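Side-chain contacts in pectate lyase (Bacillus subtilis, PDB 5AMV), which cleaves the alpha-1,4 links of polygalacturonate by elimination, leaving unsaturated ends on the products, with calcium as its cofactor: residues Ala91-Thr96 against Lys213-Lys218; Phe201-Arg206 against Ser302-Ser307. One frame throughout, in Å; residues are numbered along the deposited sequence. Where two conformers were deposited one is given.

Interaction 1 (Ala91-Thr96 against Lys213-Lys218); sequences AYDPST and KYYGRK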
loop_
_atom_site.group_PDB
_atom_site.type_symbol
_atom_site.label_atom_id
_atom_site.label_comp_id
_atom_site.label_asym_id
_atom_site.label_seq_id
_atom_site.Cartn_x
_atom_site.Cartn_y
_atom_site.Cartn_z
ATOM N N ALA A 91 -30.857 -4.871 -7.268
ATOM C CA ALA A 91 -30.729 -4.033 -8.475
ATOM C C ALA A 91 -29.690 -4.526 -9.457
ATOM O O ALA A 91 -29.871 -4.403 -10.681
ATOM C CB ALA A 91 -30.436 -2.537 -8.097
ATOM N N TYR A 92 -28.566 -5.034 -8.939
ATOM C CA TYR A 92 -27.437 -5.298 -9.809
ATOM C C TYR A 92 -27.052 -6.788 -9.913
ATOM O O TYR A 92 -25.962 -7.124 -10.416
ATOM C CB TYR A 92 -26.232 -4.409 -9.380
ATOM C CG TYR A 92 -26.674 -2.966 -9.365
ATOM C CD1 TYR A 92 -27.189 -2.364 -10.532
ATOM C CD2 TYR A 92 -26.644 -2.215 -8.182
ATOM C CE1 TYR A 92 -27.642 -1.038 -10.533
ATOM C CE2 TYR A 92 -27.096 -0.902 -8.151
ATOM C CZ TYR A 92 -27.603 -0.313 -9.328
ATOM O OH TYR A 92 -28.051 0.971 -9.281
ATOM N N ASP A 93 -27.947 -7.659 -9.456
ATOM C CA ASP A 93 -27.707 -9.095 -9.567
ATOM C C ASP A 93 -27.429 -9.435 -11.042
ATOM O O ASP A 93 -28.245 -9.104 -11.896
ATOM C CB ASP A 93 -28.924 -9.875 -9.066
ATOM C CG ASP A 93 -28.622 -11.363 -8.877
ATOM O OD1 ASP A 93 -28.236 -12.029 -9.847
ATOM O OD2 ASP A 93 -28.713 -11.852 -7.730
ATOM N N PRO A 94 -26.291 -10.085 -11.342
ATOM C CA PRO A 94 -25.996 -10.414 -12.771
ATOM C C PRO A 94 -27.145 -11.159 -13.481
ATOM O O PRO A 94 -27.287 -10.987 -14.701
ATOM C CB PRO A 94 -24.771 -11.326 -12.663
ATOM C CG PRO A 94 -24.051 -10.783 -11.418
ATOM C CD PRO A 94 -25.178 -10.498 -10.453
ATOM N N SER A 95 -27.950 -11.930 -12.744
ATOM C CA SER A 95 -29.080 -12.680 -13.361
ATOM C C SER A 95 -30.155 -11.790 -13.972
ATOM O O SER A 95 -30.857 -12.226 -14.888
ATOM C CB SER A 95 -29.725 -13.658 -12.372
ATOM O OG SER A 95 -30.389 -12.961 -11.329
ATOM N N THR A 96 -30.252 -10.535 -13.517
ATOM C CA THR A 96 -31.241 -9.579 -14.041
ATOM C C THR A 96 -30.647 -8.273 -14.590
ATOM O O THR A 96 -31.311 -7.547 -15.376
ATOM C CB THR A 96 -32.286 -9.197 -12.974
ATOM O OG1 THR A 96 -31.604 -8.624 -11.842
ATOM C CG2 THR A 96 -33.100 -10.408 -12.527
ATOM N N LYS A 213 -19.986 -13.364 1.104
ATOM C CA LYS A 213 -19.848 -13.337 -0.344
ATOM C C LYS A 213 -21.191 -12.974 -0.950
ATOM O O LYS A 213 -22.226 -13.485 -0.523
ATOM C CB LYS A 213 -19.457 -14.710 -0.900
ATOM C CG LYS A 213 -18.026 -15.124 -0.649
ATOM C CD LYS A 213 -17.779 -16.543 -1.153
ATOM C CE LYS A 213 -16.351 -16.613 -1.669
ATOM N NZ LYS A 213 -15.890 -18.004 -1.933
ATOM N N TYR A 214 -21.162 -12.112 -1.957
ATOM C CA TYR A 214 -22.376 -11.745 -2.674
ATOM C C TYR A 214 -22.089 -11.974 -4.137
ATOM O O TYR A 214 -21.032 -11.567 -4.624
ATOM C CB TYR A 214 -22.774 -10.265 -2.440
ATOM C CG TYR A 214 -23.071 -9.889 -1.006
ATOM C CD1 TYR A 214 -23.940 -10.659 -0.224
ATOM C CD2 TYR A 214 -22.502 -8.742 -0.442
ATOM C CE1 TYR A 214 -24.230 -10.295 1.094
ATOM C CE2 TYR A 214 -22.764 -8.378 0.866
ATOM C CZ TYR A 214 -23.626 -9.152 1.631
ATOM O OH TYR A 214 -23.874 -8.774 2.923
ATOM N N TYR A 215 -23.019 -12.647 -4.833
ATOM C CA TYR A 215 -22.789 -13.071 -6.215
ATOM C C TYR A 215 -21.567 -13.999 -6.270
ATOM O O TYR A 215 -20.814 -14.014 -7.251
ATOM C CB TYR A 215 -22.566 -11.870 -7.142
ATOM C CG TYR A 215 -23.523 -10.680 -7.019
ATOM C CD1 TYR A 215 -24.908 -10.845 -6.788
ATOM C CD2 TYR A 215 -23.041 -9.379 -7.190
ATOM C CE1 TYR A 215 -25.760 -9.725 -6.689
ATOM C CE2 TYR A 215 -23.879 -8.269 -7.107
ATOM C CZ TYR A 215 -25.228 -8.455 -6.863
ATOM O OH TYR A 215 -26.024 -7.333 -6.806
ATOM N N GLY A 216 -21.380 -14.737 -5.181
ATOM C CA GLY A 216 -20.243 -15.624 -5.019
ATOM C C GLY A 216 -18.877 -14.983 -4.810
ATOM O O GLY A 216 -17.870 -15.705 -4.814
ATOM N N ARG A 217 -18.848 -13.653 -4.606
ATOM C CA ARG A 217 -17.586 -12.915 -4.516
ATOM C C ARG A 217 -17.457 -12.235 -3.147
ATOM O O ARG A 217 -18.418 -11.653 -2.636
ATOM C CB ARG A 217 -17.444 -11.869 -5.647
ATOM C CG ARG A 217 -17.511 -12.384 -7.121
ATOM C CD ARG A 217 -16.326 -13.316 -7.527
ATOM N NE ARG A 217 -15.011 -12.663 -7.587
ATOM C CZ ARG A 217 -13.854 -13.329 -7.652
ATOM N NH1 ARG A 217 -13.847 -14.657 -7.657
ATOM N NH2 ARG A 217 -12.695 -12.685 -7.706
ATOM N N LYS A 218 -16.252 -12.322 -2.562
ATOM C CA LYS A 218 -15.917 -11.695 -1.268
ATOM C C LYS A 218 -16.404 -10.260 -1.270
ATOM O O LYS A 218 -16.047 -9.522 -2.179
ATOM C CB LYS A 218 -14.383 -11.678 -1.059
ATOM C CG LYS A 218 -13.924 -11.237 0.355
ATOM C CD LYS A 218 -12.462 -10.701 0.381
ATOM C CE LYS A 218 -11.384 -11.712 0.841
ATOM N NZ LYS A 218 -9.967 -11.099 1.094
#
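Tyr215, at the tip of a type I' beta hairpin (Tyr214 to Arg217), lays its ring against Asp93 and Pro94, at the start of helix 94-97. The turn closes through Tyr214 N to Arg217 O and Arg217 N to Tyr214 O. Tyr215 carries CG anti to its carbonyl carbon (chi1 -46°), which directs the ring at Asp93 and Pro94. Pro94 CD sits over one face in a CH-pi contact, 3.7 Å from the ring centroid and 12° off the normal. Asp93 crosses the ring beside it, its OD2 3.8 Å from Tyr215 CE1, with carboxylate and ring planes 68° apart. The hydroxyl, Tyr215 OH, lies 3.3 Å from Tyr92 C but forms no bond to this segment; its hydrogen-bond partner is Leu89 O in helix 85-92, while Trp169 meets the ring edge-to-face. Asp93 N-caps helix 94-97: the torsion with CG anti to the backbone N brings OD1 to Ser95. There Asp93 OD1 is gripped twice, in its anti lone pair by Ser95 N at 2.9 Å and from above the carboxylate plane by Ser95 OG at 2.8 Å.

Interaction 2 (Phe201-Arg206 against Ser302-Ser307); sequences FNDGSR and SSYPFS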
loop_
_atom_site.group_PDB
_atom_site.type_symbol
_atom_site.label_atom_id
_atom_site.label_comp_id
_atom_site.label_asym_id
_atom_site.label_seq_id
_atom_site.Cartn_x
_atom_site.Cartn_y
_atom_site.Cartn_z
ATOM N N PHE A 201 1.446 -1.970 8.599
ATOM C CA PHE A 201 0.162 -1.896 7.881
ATOM C C PHE A 201 -0.578 -3.197 8.129
ATOM O O PHE A 201 -0.036 -4.262 7.873
ATOM C CB PHE A 201 0.423 -1.717 6.365
ATOM C CG PHE A 201 1.243 -0.516 6.041
ATOM C CD1 PHE A 201 0.610 0.708 5.831
ATOM C CD2 PHE A 201 2.652 -0.584 5.958
ATOM C CE1 PHE A 201 1.347 1.846 5.551
ATOM C CE2 PHE A 201 3.427 0.569 5.681
ATOM C CZ PHE A 201 2.783 1.789 5.467
ATOM N N ASN A 202 -1.813 -3.114 8.632
ATOM C CA ASN A 202 -2.618 -4.316 8.861
ATOM C C ASN A 202 -4.107 -3.985 8.776
ATOM O O ASN A 202 -4.481 -2.835 8.581
ATOM C CB ASN A 202 -2.237 -4.979 10.227
ATOM C CG ASN A 202 -2.411 -4.022 11.396
ATOM O OD1 ASN A 202 -3.501 -3.489 11.589
ATOM N ND2 ASN A 202 -1.351 -3.779 12.160
ATOM N N ASP A 203 -4.948 -4.983 9.006
ATOM C CA ASP A 203 -6.395 -4.765 8.882
ATOM C C ASP A 203 -7.095 -4.599 10.244
ATOM O O ASP A 203 -8.310 -4.769 10.335
ATOM C CB ASP A 203 -7.019 -5.905 8.042
ATOM C CG ASP A 203 -6.718 -5.754 6.562
ATOM O OD1 ASP A 203 -6.171 -4.681 6.142
ATOM O OD2 ASP A 203 -7.032 -6.706 5.813
ATOM N N GLY A 204 -6.335 -4.284 11.292
ATOM C CA GLY A 204 -6.887 -3.967 12.605
ATOM C C GLY A 204 -7.722 -5.123 13.118
ATOM O O GLY A 204 -7.306 -6.287 13.017
ATOM N N SER A 205 -8.928 -4.797 13.599
ATOM C CA SER A 205 -9.812 -5.782 14.213
ATOM C C SER A 205 -10.867 -6.318 13.228
ATOM O O SER A 205 -11.796 -7.019 13.638
ATOM C CB SER A 205 -10.508 -5.167 15.423
ATOM O OG SER A 205 -11.370 -4.119 14.995
ATOM N N ARG A 206 -10.678 -6.026 11.943
ATOM C CA ARG A 206 -11.671 -6.377 10.920
ATOM C C ARG A 206 -11.043 -7.195 9.771
ATOM O O ARG A 206 -11.043 -6.779 8.594
ATOM C CB ARG A 206 -12.410 -5.123 10.419
ATOM C CG ARG A 206 -13.366 -4.591 11.517
ATOM C CD ARG A 206 -14.340 -3.528 11.019
ATOM N NE ARG A 206 -13.715 -2.205 10.809
ATOM C CZ ARG A 206 -14.423 -1.076 10.661
ATOM N NH1 ARG A 206 -15.751 -1.127 10.663
ATOM N NH2 ARG A 206 -13.833 0.108 10.488
ATOM N N SER A 302 -6.522 -20.220 7.252
ATOM C CA SER A 302 -7.934 -19.902 7.031
ATOM C C SER A 302 -8.092 -18.396 6.833
ATOM O O SER A 302 -9.007 -17.938 6.150
ATOM C CB SER A 302 -8.824 -20.403 8.183
ATOM O OG SER A 302 -8.361 -19.915 9.427
ATOM N N SER A 303 -7.196 -17.622 7.423
ATOM C CA SER A 303 -7.167 -16.198 7.169
ATOM C C SER A 303 -5.897 -15.834 6.397
ATOM O O SER A 303 -4.781 -16.277 6.748
ATOM C CB SER A 303 -7.276 -15.405 8.464
ATOM O OG SER A 303 -8.496 -15.701 9.124
ATOM N N TYR A 304 -6.088 -15.052 5.349
ATOM C CA TYR A 304 -5.015 -14.522 4.493
ATOM C C TYR A 304 -3.988 -15.584 4.015
ATOM O O TYR A 304 -2.786 -15.410 4.218
ATOM C CB TYR A 304 -4.289 -13.384 5.215
ATOM C CG TYR A 304 -5.212 -12.226 5.607
ATOM C CD1 TYR A 304 -5.867 -11.491 4.634
ATOM C CD2 TYR A 304 -5.424 -11.897 6.963
ATOM C CE1 TYR A 304 -6.688 -10.425 4.989
ATOM C CE2 TYR A 304 -6.241 -10.837 7.330
ATOM C CZ TYR A 304 -6.871 -10.106 6.352
ATOM O OH TYR A 304 -7.689 -9.036 6.713
ATOM N N PRO A 305 -4.467 -16.651 3.364
ATOM C CA PRO A 305 -3.526 -17.630 2.816
ATOM C C PRO A 305 -2.691 -17.037 1.678
ATOM O O PRO A 305 -3.188 -16.245 0.852
ATOM C CB PRO A 305 -4.442 -18.742 2.284
ATOM C CG PRO A 305 -5.765 -17.991 1.936
ATOM C CD PRO A 305 -5.878 -17.036 3.122
ATOM N N PHE A 306 -1.423 -17.402 1.651
ATOM C CA PHE A 306 -0.513 -16.880 0.644
ATOM C C PHE A 306 -0.909 -17.328 -0.744
ATOM O O PHE A 306 -1.170 -18.524 -0.966
ATOM C CB PHE A 306 0.891 -17.455 0.928
ATOM C CG PHE A 306 1.953 -16.994 -0.055
ATOM C CD1 PHE A 306 2.194 -17.740 -1.206
ATOM C CD2 PHE A 306 2.739 -15.854 0.201
ATOM C CE1 PHE A 306 3.174 -17.328 -2.148
ATOM C CE2 PHE A 306 3.726 -15.458 -0.717
ATOM C CZ PHE A 306 3.919 -16.186 -1.899
ATOM N N SER A 307 -0.892 -16.383 -1.706
ATOM C CA SER A 307 -1.113 -16.715 -3.113
ATOM C C SER A 307 0.195 -16.512 -3.906
ATOM O O SER A 307 0.729 -17.449 -4.516
ATOM C CB SER A 307 -2.249 -15.834 -3.677
ATOM O OG SER A 307 -2.647 -16.216 -4.976
#
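Asp203 and Tyr304 join two loops on a parallel beta-helix, the fold of polysaccharide lyase family 1, by a single polar contact. Across the segments the one hydrogen bond is weak: Tyr304 OH donates to Asp203 OD2 at 2.6 Å. Both side chains set CG anti to the carbonyl carbon, and both CB atoms point toward the opposing segment. Their planes are turned 63° apart, and Asp203 OD2 lies 3.4 Å from Tyr304 CZ, approaching the ring obliquely. The phenol oxygen also accepts from Asp208 N, its stronger partner, and so links the Tyr304 loop to the chain just past Arg206. The other carboxylate oxygen, Asp203 OD1, is hydrogen-bonded to His245 ND1, which leaves both oxygens of this buried group with partners.

Bonds within 201-206 shape the loop that presents Asp203. Asn202 OD1 accepts from Gly204 N at 3.0 Å, an Asx turn, with the donor tilted 24° from the carbonyl plane. A type II' beta turn from Asp203 to Arg206 overlaps it, closed by Arg206 N to Asp203 O at 3.1 Å.

Charge and packing complete the surroundings. The Arg206 side chain makes a salt bridge with Asp161 and a cation-pi contact with Tyr163, while the Tyr304 side chain touches Asp244. Asp203 thus leaves the end of strand 200-202, which runs parallel to strands 158-160 and 235-245, and meets a loop lying between strands 287-296 and 310-312, with Tyr304 also touching strand 276-278 through Val277.

How the interactions relate
Interaction 2 is buried, its centre about 14 Å from the centre of the chain, whereas interaction 1 is partly buried, its centre about 28 Å from that of the chain, where a hairpin meets two short helices. They share no element, yet the chain running on from strand 200-202 leads to the hairpin of interaction 1, and their segments alternate in sequence. Each turns on one tyrosine: in interaction 1 the ring is the main contacting group, through a CH-pi face contact and van der Waals contacts along it, in interaction 2 the hydroxyl. Both segment pairs include a residue of the glycan pocket that takes no part in the contact itself, Arg217 in one and Ser307 in the other.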